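Local coordinates for TfuA domain-containing protein (PDB 6XP8), which takes part in peptide backbone thioamidation, probably as a partner of a YcaO enzyme in putting sulfur into the peptide, at residues 26-31 / 44-49; 31-36 / 59-64; 154-159 / 167-172. All coordinates share one frame; numbering follows the deposited sequence.

Interaction 1: 26-31 / 44-49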
# COMPACT_ATOMS: atom_id res chain seq x y z
N PRO A 26 -13.22 3.71 5.53
CA PRO A 26 -12.84 3.01 4.29
C PRO A 26 -11.74 3.77 3.51
O PRO A 26 -11.45 4.93 3.84
CB PRO A 26 -14.14 2.99 3.49
CG PRO A 26 -15.22 3.10 4.51
CD PRO A 26 -14.66 4.03 5.54
N PRO A 27 -11.12 3.12 2.50
CA PRO A 27 -10.14 3.82 1.66
C PRO A 27 -10.64 5.21 1.24
O PRO A 27 -11.80 5.36 0.85
CB PRO A 27 -10.00 2.91 0.44
CG PRO A 27 -10.22 1.55 1.01
CD PRO A 27 -11.24 1.70 2.10
N VAL A 28 -9.76 6.21 1.35
CA VAL A 28 -10.16 7.62 1.18
C VAL A 28 -10.57 7.94 -0.26
O VAL A 28 -9.99 7.42 -1.22
CB VAL A 28 -9.08 8.59 1.73
CG1 VAL A 28 -7.80 8.58 0.89
CG2 VAL A 28 -9.63 10.01 1.92
N ARG A 29 -11.61 8.77 -0.38
CA ARG A 29 -12.09 9.30 -1.66
C ARG A 29 -12.11 10.82 -1.62
O ARG A 29 -12.02 11.42 -0.54
CB ARG A 29 -13.49 8.78 -2.00
CG ARG A 29 -13.62 7.26 -2.02
CD ARG A 29 -14.89 6.82 -2.73
NE ARG A 29 -16.12 7.19 -2.02
CZ ARG A 29 -16.69 6.48 -1.06
NH1 ARG A 29 -16.16 5.33 -0.64
NH2 ARG A 29 -17.81 6.91 -0.50
N ARG A 30 -12.27 11.43 -2.79
CA ARG A 30 -12.33 12.88 -2.95
C ARG A 30 -13.39 13.53 -2.04
O ARG A 30 -14.52 13.05 -1.92
CB ARG A 30 -12.55 13.24 -4.43
CG ARG A 30 -12.44 14.73 -4.77
CD ARG A 30 -12.68 14.99 -6.25
NE ARG A 30 -11.45 15.36 -6.94
CZ ARG A 30 -10.58 14.51 -7.48
NH1 ARG A 30 -10.79 13.20 -7.42
NH2 ARG A 30 -9.50 14.96 -8.09
N PHE A 31 -12.97 14.61 -1.38
CA PHE A 31 -13.77 15.41 -0.44
C PHE A 31 -14.34 14.67 0.77
O PHE A 31 -15.45 14.95 1.23
CB PHE A 31 -14.78 16.30 -1.18
CG PHE A 31 -14.13 17.42 -1.95
CD1 PHE A 31 -13.29 18.34 -1.29
CD2 PHE A 31 -14.32 17.55 -3.32
CE1 PHE A 31 -12.67 19.36 -2.00
CE2 PHE A 31 -13.72 18.58 -4.03
CZ PHE A 31 -12.89 19.49 -3.37
N ILE A 44 -4.82 12.99 10.74
CA ILE A 44 -5.34 12.12 9.68
C ILE A 44 -4.22 11.17 9.24
O ILE A 44 -3.12 11.61 8.91
CB ILE A 44 -5.84 12.92 8.44
CG1 ILE A 44 -7.00 13.85 8.83
CG2 ILE A 44 -6.27 11.97 7.31
CD1 ILE A 44 -7.29 14.96 7.83
N GLY A 45 -4.52 9.87 9.24
CA GLY A 45 -3.65 8.88 8.61
C GLY A 45 -4.26 8.43 7.30
O GLY A 45 -5.38 7.92 7.27
N ILE A 46 -3.53 8.66 6.21
CA ILE A 46 -3.95 8.16 4.90
C ILE A 46 -3.09 6.93 4.60
O ILE A 46 -1.88 7.05 4.45
CB ILE A 46 -3.82 9.21 3.77
CG1 ILE A 46 -4.63 10.48 4.08
CG2 ILE A 46 -4.25 8.59 2.44
CD1 ILE A 46 -4.36 11.65 3.15
N ILE A 47 -3.73 5.76 4.57
CA ILE A 47 -3.06 4.53 4.13
C ILE A 47 -3.58 4.21 2.72
O ILE A 47 -2.85 4.37 1.74
CB ILE A 47 -3.25 3.35 5.13
CG1 ILE A 47 -2.67 3.74 6.51
CG2 ILE A 47 -2.59 2.08 4.60
CD1 ILE A 47 -2.91 2.75 7.65
N ASP A 48 -4.85 3.81 2.65
CA ASP A 48 -5.47 3.38 1.40
C ASP A 48 -6.41 4.45 0.86
O ASP A 48 -7.00 5.22 1.62
CB ASP A 48 -6.21 2.06 1.60
CG ASP A 48 -5.30 0.95 2.09
OD1 ASP A 48 -4.21 0.78 1.50
OD2 ASP A 48 -5.66 0.26 3.07
N GLY A 49 -6.52 4.48 -0.46
CA GLY A 49 -7.41 5.39 -1.15
C GLY A 49 -7.69 4.93 -2.56
O GLY A 49 -6.88 4.19 -3.16

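Interaction 2: 31-36 / 59-64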
# COMPACT_ATOMS: atom_id res chain seq x y z
N PHE A 31 -12.97 14.61 -1.38
CA PHE A 31 -13.77 15.41 -0.44
C PHE A 31 -14.34 14.67 0.77
O PHE A 31 -15.45 14.95 1.23
CB PHE A 31 -14.78 16.30 -1.18
CG PHE A 31 -14.13 17.42 -1.95
CD1 PHE A 31 -13.29 18.34 -1.29
CD2 PHE A 31 -14.32 17.55 -3.32
CE1 PHE A 31 -12.67 19.36 -2.00
CE2 PHE A 31 -13.72 18.58 -4.03
CZ PHE A 31 -12.89 19.49 -3.37
N GLN A 32 -13.55 13.74 1.29
CA GLN A 32 -13.86 13.08 2.55
C GLN A 32 -13.09 13.67 3.73
O GLN A 32 -13.58 13.64 4.86
CB GLN A 32 -13.62 11.57 2.45
CG GLN A 32 -14.62 10.86 1.56
CD GLN A 32 -14.50 9.36 1.60
OE1 GLN A 32 -13.41 8.81 1.77
NE2 GLN A 32 -15.62 8.68 1.45
N LEU A 33 -11.89 14.20 3.47
CA LEU A 33 -11.02 14.73 4.53
C LEU A 33 -11.61 15.92 5.28
O LEU A 33 -11.52 15.98 6.51
CB LEU A 33 -9.63 15.13 4.00
CG LEU A 33 -8.63 14.11 3.45
CD1 LEU A 33 -7.27 14.77 3.34
CD2 LEU A 33 -8.52 12.85 4.29
N GLU A 34 -12.23 16.85 4.54
CA GLU A 34 -12.72 18.10 5.13
C GLU A 34 -13.81 17.89 6.19
O GLU A 34 -13.89 18.69 7.12
CB GLU A 34 -13.18 19.10 4.05
CG GLU A 34 -13.26 20.56 4.51
CD GLU A 34 -11.93 21.16 4.97
OE1 GLU A 34 -11.96 22.03 5.87
OE2 GLU A 34 -10.86 20.79 4.43
N LYS A 35 -14.60 16.82 6.05
CA LYS A 35 -15.60 16.45 7.07
C LYS A 35 -14.96 16.27 8.44
O LYS A 35 -15.47 16.77 9.45
CB LYS A 35 -16.35 15.16 6.66
CG LYS A 35 -17.57 14.85 7.52
CD LYS A 35 -18.14 13.47 7.23
CE LYS A 35 -19.39 13.21 8.07
NZ LYS A 35 -19.89 11.81 7.91
N PHE A 36 -13.83 15.57 8.47
CA PHE A 36 -13.11 15.27 9.71
C PHE A 36 -12.33 16.46 10.25
O PHE A 36 -12.25 16.65 11.46
CB PHE A 36 -12.25 14.02 9.53
CG PHE A 36 -13.06 12.79 9.23
CD1 PHE A 36 -13.74 12.11 10.25
CD2 PHE A 36 -13.20 12.35 7.91
CE1 PHE A 36 -14.51 10.99 9.96
CE2 PHE A 36 -13.97 11.23 7.62
CZ PHE A 36 -14.63 10.55 8.64
N HIS A 59 -4.65 16.95 -3.83
CA HIS A 59 -3.63 17.76 -3.14
C HIS A 59 -4.27 18.91 -2.36
O HIS A 59 -3.88 19.17 -1.22
CB HIS A 59 -2.57 18.31 -4.11
CG HIS A 59 -1.70 17.27 -4.73
ND1 HIS A 59 -0.75 17.58 -5.68
CD2 HIS A 59 -1.63 15.93 -4.56
CE1 HIS A 59 -0.13 16.48 -6.06
NE2 HIS A 59 -0.64 15.46 -5.40
N ARG A 60 -5.23 19.58 -2.99
CA ARG A 60 -5.98 20.69 -2.37
C ARG A 60 -6.59 20.31 -1.01
O ARG A 60 -6.52 21.09 -0.05
CB ARG A 60 -7.04 21.23 -3.36
CG ARG A 60 -8.27 21.92 -2.78
CD ARG A 60 -8.05 23.38 -2.42
NE ARG A 60 -9.02 23.84 -1.43
CZ ARG A 60 -8.86 24.87 -0.60
NH1 ARG A 60 -7.74 25.59 -0.60
NH2 ARG A 60 -9.83 25.18 0.25
N GLU A 61 -7.16 19.11 -0.93
CA GLU A 61 -7.78 18.58 0.29
C GLU A 61 -6.78 18.36 1.41
O GLU A 61 -7.05 18.70 2.57
CB GLU A 61 -8.47 17.26 0.01
CG GLU A 61 -9.53 17.30 -1.07
CD GLU A 61 -10.14 15.93 -1.27
OE1 GLU A 61 -10.58 15.34 -0.27
OE2 GLU A 61 -10.16 15.46 -2.42
N ILE A 62 -5.63 17.78 1.06
CA ILE A 62 -4.56 17.50 2.02
C ILE A 62 -3.98 18.83 2.52
O ILE A 62 -3.84 19.03 3.73
CB ILE A 62 -3.49 16.54 1.44
CG1 ILE A 62 -4.09 15.13 1.29
CG2 ILE A 62 -2.24 16.49 2.32
CD1 ILE A 62 -3.44 14.26 0.23
N LEU A 63 -3.70 19.74 1.59
CA LEU A 63 -3.19 21.08 1.93
C LEU A 63 -4.13 21.88 2.83
O LEU A 63 -3.66 22.58 3.73
CB LEU A 63 -2.83 21.87 0.67
CG LEU A 63 -1.63 21.38 -0.16
CD1 LEU A 63 -1.56 22.11 -1.49
CD2 LEU A 63 -0.32 21.50 0.60
N SER A 64 -5.44 21.76 2.59
CA SER A 64 -6.46 22.40 3.44
C SER A 64 -6.36 21.90 4.89
O SER A 64 -6.34 22.70 5.83
CB SER A 64 -7.87 22.18 2.89
OG SER A 64 -8.84 22.81 3.71
O HOH W 1 -10.78 13.13 1.00
O HOH W 2 -11.79 17.04 1.76
O HOH W 3 -9.67 18.87 3.12

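Interaction 3: 154-159 / 167-172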
# COMPACT_ATOMS: atom_id res chain seq x y z
N ASP A 154 9.04 -8.74 -14.76
CA ASP A 154 8.56 -8.13 -15.99
C ASP A 154 7.12 -8.55 -16.33
O ASP A 154 6.30 -7.72 -16.74
CB ASP A 154 9.49 -8.45 -17.16
CG ASP A 154 8.99 -7.89 -18.48
OD1 ASP A 154 9.08 -6.66 -18.69
OD2 ASP A 154 8.49 -8.69 -19.31
N LEU A 155 6.82 -9.84 -16.15
CA LEU A 155 5.47 -10.36 -16.36
C LEU A 155 4.47 -9.66 -15.44
O LEU A 155 3.41 -9.22 -15.90
CB LEU A 155 5.41 -11.89 -16.19
CG LEU A 155 4.05 -12.60 -16.34
CD1 LEU A 155 3.36 -12.32 -17.68
CD2 LEU A 155 4.17 -14.11 -16.12
N ALA A 156 4.82 -9.54 -14.16
CA ALA A 156 3.96 -8.89 -13.16
C ALA A 156 3.67 -7.43 -13.52
O ALA A 156 2.52 -6.99 -13.48
CB ALA A 156 4.56 -9.00 -11.77
N ILE A 157 4.72 -6.70 -13.91
CA ILE A 157 4.60 -5.30 -14.37
C ILE A 157 3.62 -5.22 -15.55
O ILE A 157 2.80 -4.29 -15.62
CB ILE A 157 5.99 -4.69 -14.73
CG1 ILE A 157 6.88 -4.60 -13.47
CG2 ILE A 157 5.86 -3.32 -15.40
CD1 ILE A 157 8.36 -4.40 -13.74
N ASN A 158 3.68 -6.21 -16.44
CA ASN A 158 2.85 -6.28 -17.64
C ASN A 158 1.52 -7.02 -17.48
O ASN A 158 0.90 -7.44 -18.46
CB ASN A 158 3.67 -6.85 -18.80
CG ASN A 158 4.62 -5.84 -19.37
OD1 ASN A 158 4.21 -4.86 -20.00
ND2 ASN A 158 5.91 -6.04 -19.14
N THR A 159 1.07 -7.15 -16.23
CA THR A 159 -0.21 -7.77 -15.90
C THR A 159 -1.17 -6.71 -15.37
O THR A 159 -0.81 -5.94 -14.46
CB THR A 159 -0.02 -8.91 -14.88
OG1 THR A 159 0.85 -9.90 -15.44
CG2 THR A 159 -1.36 -9.58 -14.51
N LEU A 167 -0.47 -17.12 -7.74
CA LEU A 167 -0.91 -18.25 -8.55
C LEU A 167 -0.95 -17.90 -10.04
O LEU A 167 -0.46 -18.68 -10.85
CB LEU A 167 -2.27 -18.79 -8.07
CG LEU A 167 -2.99 -19.95 -8.78
CD1 LEU A 167 -2.10 -21.14 -9.17
CD2 LEU A 167 -4.11 -20.43 -7.89
N GLY A 168 -1.52 -16.74 -10.38
CA GLY A 168 -1.60 -16.28 -11.77
C GLY A 168 -0.23 -16.06 -12.39
O GLY A 168 -0.00 -16.42 -13.55
N LEU A 169 0.68 -15.50 -11.60
CA LEU A 169 2.05 -15.21 -12.03
C LEU A 169 2.85 -16.48 -12.31
O LEU A 169 3.51 -16.57 -13.34
CB LEU A 169 2.77 -14.32 -11.00
CG LEU A 169 4.11 -13.68 -11.36
CD1 LEU A 169 3.98 -12.73 -12.55
CD2 LEU A 169 4.69 -12.96 -10.15
N THR A 170 2.79 -17.44 -11.38
CA THR A 170 3.50 -18.72 -11.55
C THR A 170 2.90 -19.58 -12.66
O THR A 170 3.62 -20.28 -13.36
CB THR A 170 3.61 -19.53 -10.23
OG1 THR A 170 2.30 -19.74 -9.68
CG2 THR A 170 4.51 -18.82 -9.22
N LYS A 171 1.57 -19.52 -12.81
CA LYS A 171 0.84 -20.25 -13.85
C LYS A 171 1.20 -19.73 -15.24
O LYS A 171 1.59 -20.52 -16.11
CB LYS A 171 -0.67 -20.19 -13.59
CG LYS A 171 -1.54 -21.04 -14.50
CD LYS A 171 -2.96 -21.07 -13.96
CE LYS A 171 -3.96 -21.48 -15.02
NZ LYS A 171 -5.36 -21.45 -14.51
N GLU A 172 1.08 -18.41 -15.43
CA GLU A 172 1.40 -17.75 -16.70
C GLU A 172 2.90 -17.81 -16.99
O GLU A 172 3.31 -17.98 -18.15
CB GLU A 172 0.90 -16.30 -16.71
CG GLU A 172 0.96 -15.62 -18.07
CD GLU A 172 0.31 -14.24 -18.11
OE1 GLU A 172 -0.04 -13.68 -17.04
OE2 GLU A 172 0.17 -13.70 -19.23
O HOH W 4 0.58 -12.70 -14.65
O HOH W 5 -0.01 -11.05 -17.73

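Interaction 1: 26-31 / 44-49
Backbone-to-backbone pairing holds the loop 26-31 against the loop that leaves strand 43-46. Val-28 N donates to Asp-48 O at 2.9 Å, nearly straight (165° at the hydrogen), although the N-H meets the carbonyl oxygen from above the carbonyl plane. Together with a backbone bond between Val-28 and Ile-50, this brackets Gly-49 in the manner of a single parallel beta bridge. The CA-H of Pro-27 adds a weaker contact to the same oxygen, Pro-27 CA to Asp-48 O 3.4 Å. A CB on Gly-49 would clash with Val-28 CG1; the bare Gly-49 CA fits 3.8 Å from that branch and 3.3 Å from Val-28 O.

The apolar contact is between beta-branched residues: Val-28 CG1, in the crowded position between backbone N and carbonyl carbon (chi1 69°), meets Ile-46 CG2 at 3.9 Å. Separately, the Pro-27 ring runs alongside the CB methylene of Asp-48, CB to CB 4.1 Å, both side chains pointing the same way.

The Asp-48 carboxylate is engaged by Ser-10, Thr-7 and the N-H of Asn-9, joining this turn to the loop after strand 3-6. Phe-6 of strand 3-6, the neighbour of strand 43-46 in the sheet, touches Val-28, and Ile-62 of helix 59-67 packs on Ile-46.

Interaction 2: 31-36 / 59-64
Oxygen OE1 of Glu-61 is gripped three times. Phe-31 N donates to Glu-61 OE1 at 2.7 Å, a bent bond (130° at the hydrogen) arriving from above the carboxylate plane. Two waters also donate to this oxygen, one accepting from Gln-32 N, the other from Glu-34 N. Glu-61 OE2 accepts from Gly-58 N, so the carboxylate serves the starts of helices 33-38 and 59-67, and its charge probably suits their positive ends. Glutamate's long arm spans the gap to these N-H groups. A turn farther on, Ser-64 OG donates to Glu-34 OE2 at 2.9 Å; short serine keeps its hydroxyl beside its helix, and the bend in Glu-34 (chi2 62°) brings the acid to it. A third water donates to Glu-34 OE2 and to Glu-61 O.

The two helices belong to consecutive beta-alpha-beta crossovers of the parallel sheet, with strand 43-46 between them in the chain.

Glu-61 lays its carboxylate over the Phe-31 ring, the planes 22° apart, while Phe-31 CE1 meets Glu-61 CG at 3.9 Å. On the buried side, filled by branched aliphatics, Leu-33 and Ile-62 cross obliquely, Leu-33 CD1 meeting Ile-62 CG1 at 3.8 Å. Leu-33 also packs on Phe-6, and Ile-62 on Leu-86.

Interaction 3: 154-159 / 167-172
Leu-155 and Leu-169 reach across from neighbouring helices and slide past each other in opposite directions, so that the flank of one chain lies along the flank of the other. Both have CG anti to the backbone N, with chi1 179° in Leu-155 and -169° in Leu-169. Leu-169 CD1 does most of the touching from its side. It sits 3.8 Å from Leu-155 CG and also presses on Ala-156, 3.9 Å from Ala-156 CB and near the backbone nitrogen. The small methyl of alanine lets the leucine branch come down close to the helix backbone.

Glu-172, one turn beyond Leu-169, crosses Leu-155 obliquely. Its extended chain rests the carboxylate group itself against the leucine, Glu-172 CD 3.6 Å from Leu-155 CD1, while Glu-172 CB and CG touch Leu-155 CD2. OE1 turns to solvent molecules at the polar edge of the contact. There Glu-172 OE1 takes a hydrogen bond from each of two waters, both at 2.7 Å, and each water also donates to Thr-159 OG1. The carboxylate and the hydroxyl, 4.2 Å apart from Glu-172 OE1 to Thr-159 OG1, are therefore joined through a doubled water bridge. Threonine suits the place because its hydroxyl can accept from both waters and still spend its own proton on Leu-155 O, 2.7 Å from Thr-159 OG1, just where the helix ends. Asn-158, the first residue past the helix, gives both its backbone N-H and its side-chain ND2 to Asp-154 O.

The contact packs consecutive helices 146-157 and 166-175 together across the short loop between them. Arg-164 in that loop binds Ala-156 O. Leu-128 and Ile-131 of helix 128-140 cover Ala-156, Leu-178 meets Leu-155, and helix 181-193 packs against Thr-170 on the far helix.

Overall arrangement
From the N terminus, the chain completes strands 3-6 and 23-25 before entering interaction 1, which closes the loop from 26-31 through helix 33-38 to the turn after strand 43-46. Interaction 2 opens at Phe-31, shared by both contacts, and closes only on helix 59-67, so the two cross along the chain. They also touch in space: Val-28 and Ile-44 pack on Leu-33, and Arg-30 touches Glu-61 of helix 59-67, binding loop, strand and two helices to one face of the parallel sheet, whose 2-1-3-4-5 order is that of flavodoxin-like folds. Interaction 3 follows in series and joins two consecutive helices in the all-helical part, its centre 37 Å from that of interaction 2.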